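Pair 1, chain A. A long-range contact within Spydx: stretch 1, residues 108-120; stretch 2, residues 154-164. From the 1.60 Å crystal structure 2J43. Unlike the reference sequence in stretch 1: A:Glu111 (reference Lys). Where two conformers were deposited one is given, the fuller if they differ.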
# COMPACT_ATOMS: atom_id res chain seq x y z
N PRO A 108 1.31 3.74 3.86
CA PRO A 108 0.92 3.46 5.25
C PRO A 108 0.17 4.67 5.84
O PRO A 108 0.52 5.81 5.58
CB PRO A 108 2.26 3.28 5.96
CG PRO A 108 3.20 2.93 4.87
CD PRO A 108 2.78 3.68 3.69
N LEU A 109 -0.88 4.40 6.58
CA LEU A 109 -1.65 5.49 7.16
C LEU A 109 -1.37 5.60 8.66
O LEU A 109 -0.56 4.87 9.21
CB LEU A 109 -3.12 5.29 6.81
CG LEU A 109 -3.37 5.09 5.30
CD1 LEU A 109 -4.85 4.81 5.04
CD2 LEU A 109 -2.87 6.26 4.40
N LYS A 110 -2.04 6.57 9.29
CA LYS A 110 -1.94 6.84 10.72
C LYS A 110 -2.15 5.59 11.60
O LYS A 110 -3.00 4.74 11.32
CB LYS A 110 -2.94 7.96 11.11
CG LYS A 110 -4.37 7.85 10.50
CD LYS A 110 -5.35 8.91 11.07
CE LYS A 110 -6.39 9.43 10.05
NZ LYS A 110 -7.46 8.45 9.63
N GLU A 111 -1.37 5.49 12.67
CA GLU A 111 -1.51 4.38 13.61
C GLU A 111 -2.86 4.44 14.31
O GLU A 111 -3.40 5.51 14.51
CB GLU A 111 -0.38 4.40 14.66
CG GLU A 111 0.69 3.35 14.40
CD GLU A 111 1.87 3.44 15.35
OE1 GLU A 111 1.65 3.53 16.59
OE2 GLU A 111 3.02 3.41 14.85
N GLY A 112 -3.41 3.28 14.63
CA GLY A 112 -4.66 3.16 15.36
C GLY A 112 -5.91 3.21 14.50
O GLY A 112 -7.05 3.31 15.01
N TYR A 113 -5.72 3.18 13.19
CA TYR A 113 -6.84 3.11 12.26
C TYR A 113 -6.57 1.96 11.27
O TYR A 113 -5.43 1.60 11.03
CB TYR A 113 -6.98 4.43 11.49
CG TYR A 113 -7.47 5.63 12.29
CD1 TYR A 113 -8.76 6.14 12.09
CD2 TYR A 113 -6.64 6.30 13.20
CE1 TYR A 113 -9.22 7.27 12.79
CE2 TYR A 113 -7.10 7.43 13.92
CZ TYR A 113 -8.38 7.90 13.70
OH TYR A 113 -8.87 9.02 14.37
N LEU A 114 -7.63 1.36 10.74
CA LEU A 114 -7.51 0.44 9.62
C LEU A 114 -8.35 1.07 8.50
O LEU A 114 -9.51 1.38 8.71
CB LEU A 114 -8.05 -0.95 9.96
CG LEU A 114 -7.84 -2.00 8.86
CD1 LEU A 114 -6.37 -2.29 8.61
CD2 LEU A 114 -8.60 -3.35 9.05
N ARG A 115 -7.77 1.30 7.32
CA ARG A 115 -8.58 1.60 6.13
C ARG A 115 -9.06 0.33 5.45
O ARG A 115 -8.26 -0.56 5.11
CB ARG A 115 -7.78 2.41 5.09
CG ARG A 115 -8.58 2.76 3.86
CD ARG A 115 -8.00 3.85 2.98
NE ARG A 115 -7.88 5.12 3.67
CZ ARG A 115 -7.38 6.23 3.10
NH1 ARG A 115 -6.91 6.20 1.86
NH2 ARG A 115 -7.35 7.37 3.80
N ILE A 116 -10.38 0.25 5.23
CA ILE A 116 -10.98 -0.81 4.45
C ILE A 116 -11.30 -0.25 3.09
O ILE A 116 -12.13 0.63 2.95
CB ILE A 116 -12.25 -1.31 5.15
CG1 ILE A 116 -11.87 -1.91 6.51
CG2 ILE A 116 -13.00 -2.28 4.21
CD1 ILE A 116 -13.07 -2.30 7.42
N ASN A 117 -10.64 -0.77 2.07
CA ASN A 117 -10.86 -0.41 0.69
C ASN A 117 -11.75 -1.45 0.03
O ASN A 117 -11.53 -2.67 0.23
CB ASN A 117 -9.52 -0.40 -0.08
CG ASN A 117 -8.55 0.62 0.41
OD1 ASN A 117 -8.65 1.79 0.02
ND2 ASN A 117 -7.62 0.22 1.33
N TYR A 118 -12.77 -1.02 -0.71
CA TYR A 118 -13.68 -1.95 -1.35
C TYR A 118 -13.82 -1.55 -2.79
O TYR A 118 -14.20 -0.43 -3.03
CB TYR A 118 -15.10 -1.92 -0.72
CG TYR A 118 -16.04 -2.84 -1.47
CD1 TYR A 118 -15.91 -4.22 -1.35
CD2 TYR A 118 -17.04 -2.34 -2.32
CE1 TYR A 118 -16.72 -5.09 -2.06
CE2 TYR A 118 -17.89 -3.21 -3.02
CZ TYR A 118 -17.71 -4.58 -2.90
OH TYR A 118 -18.53 -5.45 -3.59
N HIS A 119 -13.54 -2.46 -3.72
CA HIS A 119 -13.63 -2.25 -5.15
C HIS A 119 -14.69 -3.19 -5.74
O HIS A 119 -14.78 -4.35 -5.31
CB HIS A 119 -12.25 -2.48 -5.81
CG HIS A 119 -12.17 -1.99 -7.23
ND1 HIS A 119 -12.54 -2.75 -8.31
CD2 HIS A 119 -11.70 -0.82 -7.74
CE1 HIS A 119 -12.38 -2.05 -9.42
NE2 HIS A 119 -11.85 -0.89 -9.11
N ASN A 120 -15.49 -2.68 -6.68
CA ASN A 120 -16.36 -3.52 -7.48
C ASN A 120 -16.21 -3.20 -8.96
O ASN A 120 -15.56 -2.21 -9.32
CB ASN A 120 -17.84 -3.49 -6.99
CG ASN A 120 -18.49 -2.11 -7.12
OD1 ASN A 120 -17.99 -1.23 -7.84
ND2 ASN A 120 -19.65 -1.92 -6.40
N HIS A 154 -7.66 5.21 -4.58
CA HIS A 154 -6.99 4.52 -5.68
C HIS A 154 -7.40 3.07 -5.86
O HIS A 154 -7.09 2.48 -6.85
CB HIS A 154 -5.47 4.55 -5.41
CG HIS A 154 -4.89 5.94 -5.35
ND1 HIS A 154 -5.02 6.84 -6.38
CD2 HIS A 154 -4.15 6.56 -4.39
CE1 HIS A 154 -4.41 7.97 -6.06
NE2 HIS A 154 -3.87 7.82 -4.86
N TYR A 155 -8.08 2.50 -4.88
CA TYR A 155 -8.34 1.07 -4.82
C TYR A 155 -9.82 0.79 -4.51
O TYR A 155 -10.18 -0.19 -3.74
CB TYR A 155 -7.50 0.47 -3.73
CG TYR A 155 -6.06 0.94 -3.69
CD1 TYR A 155 -5.15 0.57 -4.67
CD2 TYR A 155 -5.60 1.68 -2.63
CE1 TYR A 155 -3.84 0.96 -4.58
CE2 TYR A 155 -4.29 2.08 -2.53
CZ TYR A 155 -3.41 1.69 -3.48
OH TYR A 155 -2.11 2.13 -3.37
N GLY A 156 -10.65 1.67 -5.08
CA GLY A 156 -12.09 1.64 -4.87
C GLY A 156 -12.50 2.62 -3.78
O GLY A 156 -11.82 3.61 -3.50
N ALA A 157 -13.67 2.38 -3.22
CA ALA A 157 -14.21 3.21 -2.16
C ALA A 157 -13.49 2.83 -0.89
O ALA A 157 -12.90 1.75 -0.84
CB ALA A 157 -15.71 3.00 -2.04
N TYR A 158 -13.52 3.66 0.13
CA TYR A 158 -12.91 3.29 1.39
C TYR A 158 -13.52 3.97 2.60
O TYR A 158 -14.21 4.98 2.49
CB TYR A 158 -11.39 3.55 1.37
CG TYR A 158 -10.99 5.00 1.35
CD1 TYR A 158 -10.91 5.72 2.51
CD2 TYR A 158 -10.72 5.65 0.16
CE1 TYR A 158 -10.55 7.07 2.50
CE2 TYR A 158 -10.34 7.03 0.13
CZ TYR A 158 -10.26 7.70 1.30
OH TYR A 158 -9.91 9.03 1.34
N VAL A 159 -13.26 3.38 3.76
CA VAL A 159 -13.53 4.04 5.02
C VAL A 159 -12.37 3.81 5.98
O VAL A 159 -11.75 2.74 5.97
CB VAL A 159 -14.85 3.55 5.62
CG1 VAL A 159 -14.82 2.08 5.90
CG2 VAL A 159 -15.21 4.46 6.87
N ASP A 160 -12.08 4.82 6.79
CA ASP A 160 -11.06 4.75 7.82
C ASP A 160 -11.74 4.44 9.15
O ASP A 160 -12.62 5.20 9.63
CB ASP A 160 -10.27 6.07 7.92
CG ASP A 160 -9.35 6.28 6.76
OD1 ASP A 160 -8.75 5.28 6.33
OD2 ASP A 160 -9.19 7.38 6.21
N VAL A 161 -11.35 3.34 9.74
CA VAL A 161 -11.97 2.81 10.94
C VAL A 161 -11.06 2.91 12.18
O VAL A 161 -10.05 2.21 12.26
CB VAL A 161 -12.35 1.35 10.76
CG1 VAL A 161 -13.13 0.82 11.98
CG2 VAL A 161 -13.15 1.15 9.46
N PRO A 162 -11.45 3.69 13.18
CA PRO A 162 -10.65 3.71 14.43
C PRO A 162 -10.71 2.38 15.16
O PRO A 162 -11.79 1.83 15.28
CB PRO A 162 -11.32 4.80 15.28
CG PRO A 162 -12.34 5.47 14.43
CD PRO A 162 -12.64 4.56 13.26
N LEU A 163 -9.57 1.91 15.64
CA LEU A 163 -9.44 0.64 16.35
C LEU A 163 -9.37 0.90 17.88
O LEU A 163 -9.03 1.99 18.32
CB LEU A 163 -8.15 -0.09 15.90
CG LEU A 163 -7.90 -0.33 14.40
CD1 LEU A 163 -6.54 -0.95 14.17
CD2 LEU A 163 -8.94 -1.28 13.92
N LYS A 164 -9.74 -0.11 18.66
CA LYS A 164 -9.59 0.00 20.10
C LYS A 164 -8.11 -0.08 20.46
O LYS A 164 -7.30 -0.64 19.70
CB LYS A 164 -10.41 -1.08 20.82
CG LYS A 164 -11.70 -0.55 21.43
CD LYS A 164 -12.46 -1.63 22.22
CE LYS A 164 -13.93 -1.77 21.77
NZ LYS A 164 -14.14 -2.92 20.85
O HOH W 1 -6.59 5.45 8.24
O HOH W 2 -9.25 3.24 -2.29

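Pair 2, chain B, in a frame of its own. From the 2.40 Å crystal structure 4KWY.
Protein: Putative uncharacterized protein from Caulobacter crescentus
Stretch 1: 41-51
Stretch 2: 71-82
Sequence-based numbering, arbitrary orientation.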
# COMPACT_ATOMS: atom_id res chain seq x y z
N PRO B 41 -1.26 -20.22 5.32
CA PRO B 41 -2.71 -20.27 5.08
C PRO B 41 -3.30 -18.86 5.17
O PRO B 41 -2.86 -18.04 5.99
CB PRO B 41 -3.25 -21.18 6.19
CG PRO B 41 -2.08 -21.67 6.95
CD PRO B 41 -0.90 -20.84 6.62
N ALA B 42 -4.24 -18.56 4.28
CA ALA B 42 -4.89 -17.25 4.20
C ALA B 42 -6.35 -17.35 4.64
O ALA B 42 -7.05 -18.26 4.22
CB ALA B 42 -4.80 -16.71 2.78
N ALA B 43 -6.78 -16.43 5.50
CA ALA B 43 -8.16 -16.31 5.97
C ALA B 43 -8.86 -15.21 5.19
O ALA B 43 -10.07 -15.26 5.01
CB ALA B 43 -8.17 -15.99 7.45
N TYR B 44 -8.09 -14.22 4.73
CA TYR B 44 -8.59 -13.10 3.96
C TYR B 44 -7.76 -12.84 2.74
O TYR B 44 -6.54 -13.04 2.76
CB TYR B 44 -8.62 -11.80 4.80
CG TYR B 44 -9.45 -11.87 6.05
CD1 TYR B 44 -10.84 -11.77 6.00
CD2 TYR B 44 -8.86 -12.05 7.30
CE1 TYR B 44 -11.62 -11.86 7.15
CE2 TYR B 44 -9.62 -12.14 8.46
CZ TYR B 44 -11.01 -12.04 8.38
OH TYR B 44 -11.76 -12.15 9.52
N LYS B 45 -8.42 -12.30 1.69
CA LYS B 45 -7.75 -11.86 0.47
C LYS B 45 -7.91 -10.36 0.38
O LYS B 45 -9.03 -9.86 0.38
CB LYS B 45 -8.28 -12.57 -0.78
CG LYS B 45 -7.98 -14.07 -0.82
CD LYS B 45 -6.60 -14.38 -1.40
CE LYS B 45 -6.33 -15.86 -1.44
NZ LYS B 45 -5.71 -16.29 -2.72
N LEU B 46 -6.80 -9.64 0.42
CA LEU B 46 -6.85 -8.19 0.32
C LEU B 46 -6.50 -7.80 -1.11
O LEU B 46 -5.35 -7.95 -1.52
CB LEU B 46 -5.93 -7.50 1.35
CG LEU B 46 -5.85 -5.97 1.27
CD1 LEU B 46 -7.19 -5.33 1.54
CD2 LEU B 46 -4.81 -5.42 2.21
N TYR B 47 -7.50 -7.27 -1.85
CA TYR B 47 -7.34 -6.82 -3.24
C TYR B 47 -7.03 -5.36 -3.32
O TYR B 47 -7.83 -4.55 -2.87
CB TYR B 47 -8.61 -7.10 -4.03
CG TYR B 47 -8.62 -8.48 -4.58
CD1 TYR B 47 -9.16 -9.54 -3.85
CD2 TYR B 47 -8.14 -8.74 -5.86
CE1 TYR B 47 -9.25 -10.81 -4.39
CE2 TYR B 47 -8.19 -10.02 -6.40
CZ TYR B 47 -8.74 -11.06 -5.66
OH TYR B 47 -8.76 -12.32 -6.19
N LEU B 48 -5.89 -5.02 -3.93
CA LEU B 48 -5.48 -3.64 -4.05
C LEU B 48 -5.71 -3.11 -5.44
O LEU B 48 -5.31 -3.77 -6.40
CB LEU B 48 -3.99 -3.50 -3.71
CG LEU B 48 -3.50 -4.02 -2.39
CD1 LEU B 48 -2.00 -3.93 -2.36
CD2 LEU B 48 -4.09 -3.24 -1.23
N SER B 49 -6.35 -1.93 -5.57
CA SER B 49 -6.54 -1.27 -6.88
C SER B 49 -5.85 0.08 -6.85
O SER B 49 -6.42 1.09 -6.41
CB SER B 49 -8.01 -1.14 -7.25
OG SER B 49 -8.57 -2.43 -7.31
N VAL B 50 -4.59 0.07 -7.25
CA VAL B 50 -3.79 1.28 -7.32
C VAL B 50 -4.05 1.94 -8.66
O VAL B 50 -4.09 1.27 -9.69
CB VAL B 50 -2.27 1.02 -7.08
CG1 VAL B 50 -1.48 2.34 -7.11
CG2 VAL B 50 -2.03 0.30 -5.75
N ASN B 51 -4.16 3.29 -8.64
CA ASN B 51 -4.23 4.11 -9.85
C ASN B 51 -2.78 4.23 -10.32
O ASN B 51 -2.02 5.08 -9.85
CB ASN B 51 -4.89 5.45 -9.55
CG ASN B 51 -5.11 6.31 -10.75
OD1 ASN B 51 -4.39 6.23 -11.76
ND2 ASN B 51 -6.11 7.17 -10.67
N ARG B 71 1.30 11.05 -6.09
CA ARG B 71 0.08 10.66 -5.42
C ARG B 71 -0.23 9.19 -5.60
O ARG B 71 -0.19 8.66 -6.71
CB ARG B 71 -1.09 11.50 -5.91
CG ARG B 71 -2.30 11.37 -5.02
CD ARG B 71 -3.26 12.49 -5.28
NE ARG B 71 -4.60 12.14 -4.84
CZ ARG B 71 -5.70 12.32 -5.57
NH1 ARG B 71 -5.62 12.84 -6.79
NH2 ARG B 71 -6.88 11.98 -5.08
N MSE B 72 -0.48 8.52 -4.48
CA MSE B 72 -0.87 7.13 -4.51
C MSE B 72 -2.32 7.04 -4.05
O MSE B 72 -2.63 7.30 -2.88
CB MSE B 72 0.04 6.22 -3.69
CG MSE B 72 -0.40 4.76 -3.79
SE MSE B 72 0.72 3.57 -2.85
CE MSE B 72 1.18 2.50 -4.31
N SER B 73 -3.20 6.64 -4.99
CA SER B 73 -4.63 6.46 -4.76
C SER B 73 -4.93 4.98 -4.84
O SER B 73 -4.59 4.33 -5.84
CB SER B 73 -5.43 7.23 -5.80
OG SER B 73 -5.08 8.60 -5.72
N VAL B 74 -5.52 4.43 -3.77
CA VAL B 74 -5.80 2.99 -3.70
C VAL B 74 -7.20 2.73 -3.22
O VAL B 74 -7.57 3.13 -2.12
CB VAL B 74 -4.80 2.23 -2.76
CG1 VAL B 74 -4.77 0.73 -3.08
CG2 VAL B 74 -3.40 2.84 -2.74
N ASP B 75 -7.94 1.97 -3.99
CA ASP B 75 -9.23 1.41 -3.59
C ASP B 75 -8.94 -0.00 -3.24
O ASP B 75 -8.23 -0.66 -4.00
CB ASP B 75 -10.29 1.52 -4.71
CG ASP B 75 -10.89 2.89 -4.81
OD1 ASP B 75 -11.63 3.29 -3.88
OD2 ASP B 75 -10.65 3.57 -5.82
N TRP B 76 -9.40 -0.48 -2.08
CA TRP B 76 -9.12 -1.85 -1.69
C TRP B 76 -10.34 -2.55 -1.05
O TRP B 76 -11.16 -1.91 -0.40
CB TRP B 76 -7.88 -1.91 -0.78
CG TRP B 76 -7.92 -0.98 0.39
CD1 TRP B 76 -7.44 0.30 0.44
CD2 TRP B 76 -8.45 -1.27 1.68
NE1 TRP B 76 -7.63 0.82 1.70
CE2 TRP B 76 -8.25 -0.12 2.48
CE3 TRP B 76 -9.08 -2.40 2.24
CZ2 TRP B 76 -8.66 -0.06 3.82
CZ3 TRP B 76 -9.44 -2.36 3.58
CH2 TRP B 76 -9.25 -1.19 4.35
N ARG B 77 -10.42 -3.88 -1.26
CA ARG B 77 -11.46 -4.79 -0.75
C ARG B 77 -10.86 -5.93 0.04
O ARG B 77 -9.91 -6.56 -0.44
CB ARG B 77 -12.26 -5.41 -1.92
CG ARG B 77 -13.00 -4.44 -2.75
CD ARG B 77 -13.73 -5.10 -3.87
NE ARG B 77 -13.75 -4.19 -5.02
CZ ARG B 77 -14.74 -3.34 -5.29
NH1 ARG B 77 -15.85 -3.34 -4.56
NH2 ARG B 77 -14.64 -2.52 -6.34
N LEU B 78 -11.44 -6.25 1.20
CA LEU B 78 -11.00 -7.38 2.01
C LEU B 78 -12.02 -8.48 1.86
O LEU B 78 -13.21 -8.26 2.13
CB LEU B 78 -10.79 -6.99 3.49
CG LEU B 78 -10.13 -8.07 4.38
CD1 LEU B 78 -8.62 -8.20 4.09
CD2 LEU B 78 -10.34 -7.76 5.83
N LEU B 79 -11.60 -9.64 1.36
CA LEU B 79 -12.55 -10.73 1.17
C LEU B 79 -12.31 -11.89 2.10
O LEU B 79 -11.18 -12.12 2.55
CB LEU B 79 -12.56 -11.28 -0.28
CG LEU B 79 -12.45 -10.31 -1.45
CD1 LEU B 79 -12.45 -11.07 -2.71
CD2 LEU B 79 -13.58 -9.29 -1.46
N ASP B 80 -13.36 -12.66 2.34
CA ASP B 80 -13.23 -13.94 3.02
C ASP B 80 -12.60 -14.87 1.96
O ASP B 80 -13.18 -15.04 0.87
CB ASP B 80 -14.59 -14.43 3.53
CG ASP B 80 -14.53 -15.67 4.41
OD1 ASP B 80 -13.93 -16.68 3.98
OD2 ASP B 80 -15.12 -15.65 5.51
N ALA B 81 -11.41 -15.45 2.25
CA ALA B 81 -10.67 -16.31 1.33
C ALA B 81 -11.40 -17.59 0.99
O ALA B 81 -11.03 -18.25 0.01
CB ALA B 81 -9.30 -16.63 1.89
N LYS B 82 -12.44 -17.95 1.75
CA LYS B 82 -13.19 -19.20 1.54
C LYS B 82 -14.40 -18.99 0.65
O LYS B 82 -14.72 -19.89 -0.11
CB LYS B 82 -13.64 -19.81 2.88
CG LYS B 82 -12.59 -20.63 3.62
CD LYS B 82 -13.24 -21.67 4.62
CE LYS B 82 -14.15 -22.79 4.01
NZ LYS B 82 -14.21 -24.08 4.82
O HOH W 3 -11.51 -17.66 5.78
O HOH W 4 -2.27 6.67 -7.60

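Pair 1 and pair 2 are the same backbone object: two neighbouring antiparallel strands, their N-to-C directions at 156° in pair 1 and 160° in pair 2, superposing over fourteen central residues to 0.5 Å. The register is carried by the main chain. At its start, A:Leu163 N donates to A:Gly112 O at 3.0 Å, and the matched B:Ala81 N donates to B:Ala43 O at 3.1 Å. Reciprocal pairs follow at every second residue: A:Leu114 with A:Val161 matches B:Lys45 with B:Leu79, A:Ile116 with A:Val159 matches B:Tyr47 with B:Arg77, and A:Tyr118 with A:Ala157 matches B:Ser49 with B:Asp75. These bonds use main-chain atoms alone, so the same ladder carries quite different side chains in the two pairs.

The face holding A:Arg115, A:Asn117, A:Tyr158 and A:Asp160 gives the clearest lesson. Its counterparts are B:Leu46, B:Leu48, B:Trp76 and B:Leu78. Pair 1 answers with charge: A:Arg115 NE donates to A:Asp160 OD1 at 2.8 Å and A:Arg115 NH2 to A:Asp160 OD2 at 3.0 Å, a two-pronged salt bridge between directly paired residues. That bridge engages the guanidinium at its edge, leaving a face free to lie flat on A:Tyr158, with A:Arg115 CZ 3.7 Å from the ring centroid. Pair 2 fills the same places with hydrocarbon. B:Leu46 CB meets B:Leu78 CD1 at 3.9 Å, while B:Leu46 CD1 reaches B:Trp76 CE3 at 3.6 Å. In both, the residue on the first strand touches its direct partner and the aromatic diagonal to it. The aromatics adopt the p rotamer, and their side-chain centres fall 0.4 Å apart.

One step along, A:Asn117 and B:Leu48 occupy matched positions, both with chi1 m. The amide oxygen A:Asn117 OD1 sits 3.5 Å from A:Tyr158 CB and accepts from a water that also bonds A:Tyr155 N and A:Gly156 O; B:Leu48 instead packs CD2 against B:Trp76 CB at 4.0 Å. At the other end, A:Tyr113 and B:Tyr44 share chi1 m. A:Tyr113 CE1 rests 4.0 Å from A:Pro162 CG, whereas B:Tyr44 CB packs on B:Leu78 CD1 at 3.7 Å.

On the other face the polarity reverses. Pair 1 is apolar and largely buried, with A:Ile116 CB 4.3 Å from A:Val159 CG1 and A:Ile116 CD1 4.0 Å from A:Val161 CG2. The matched B:Tyr47 is exposed, yet keeps the same diagonal contact, its CE1 3.6 Å from B:Leu79 CD1, while B:Arg77 replaces the valine opposite.

A:Gly156, matched by B:Val74, marks a limit of the analogy. Its backbone angles, phi 97° and psi -160°, call for glycine, and an ideal CB would also lie 2.3 Å from A:Tyr118 O. B:Val74, in ordinary strand conformation, carries a side chain whose CG1 packs 3.8 Å from B:Val50 CG2. The rule is to fix the register with backbone bonds, then pair side chains both directly and diagonally, by charge or by hydrocarbon.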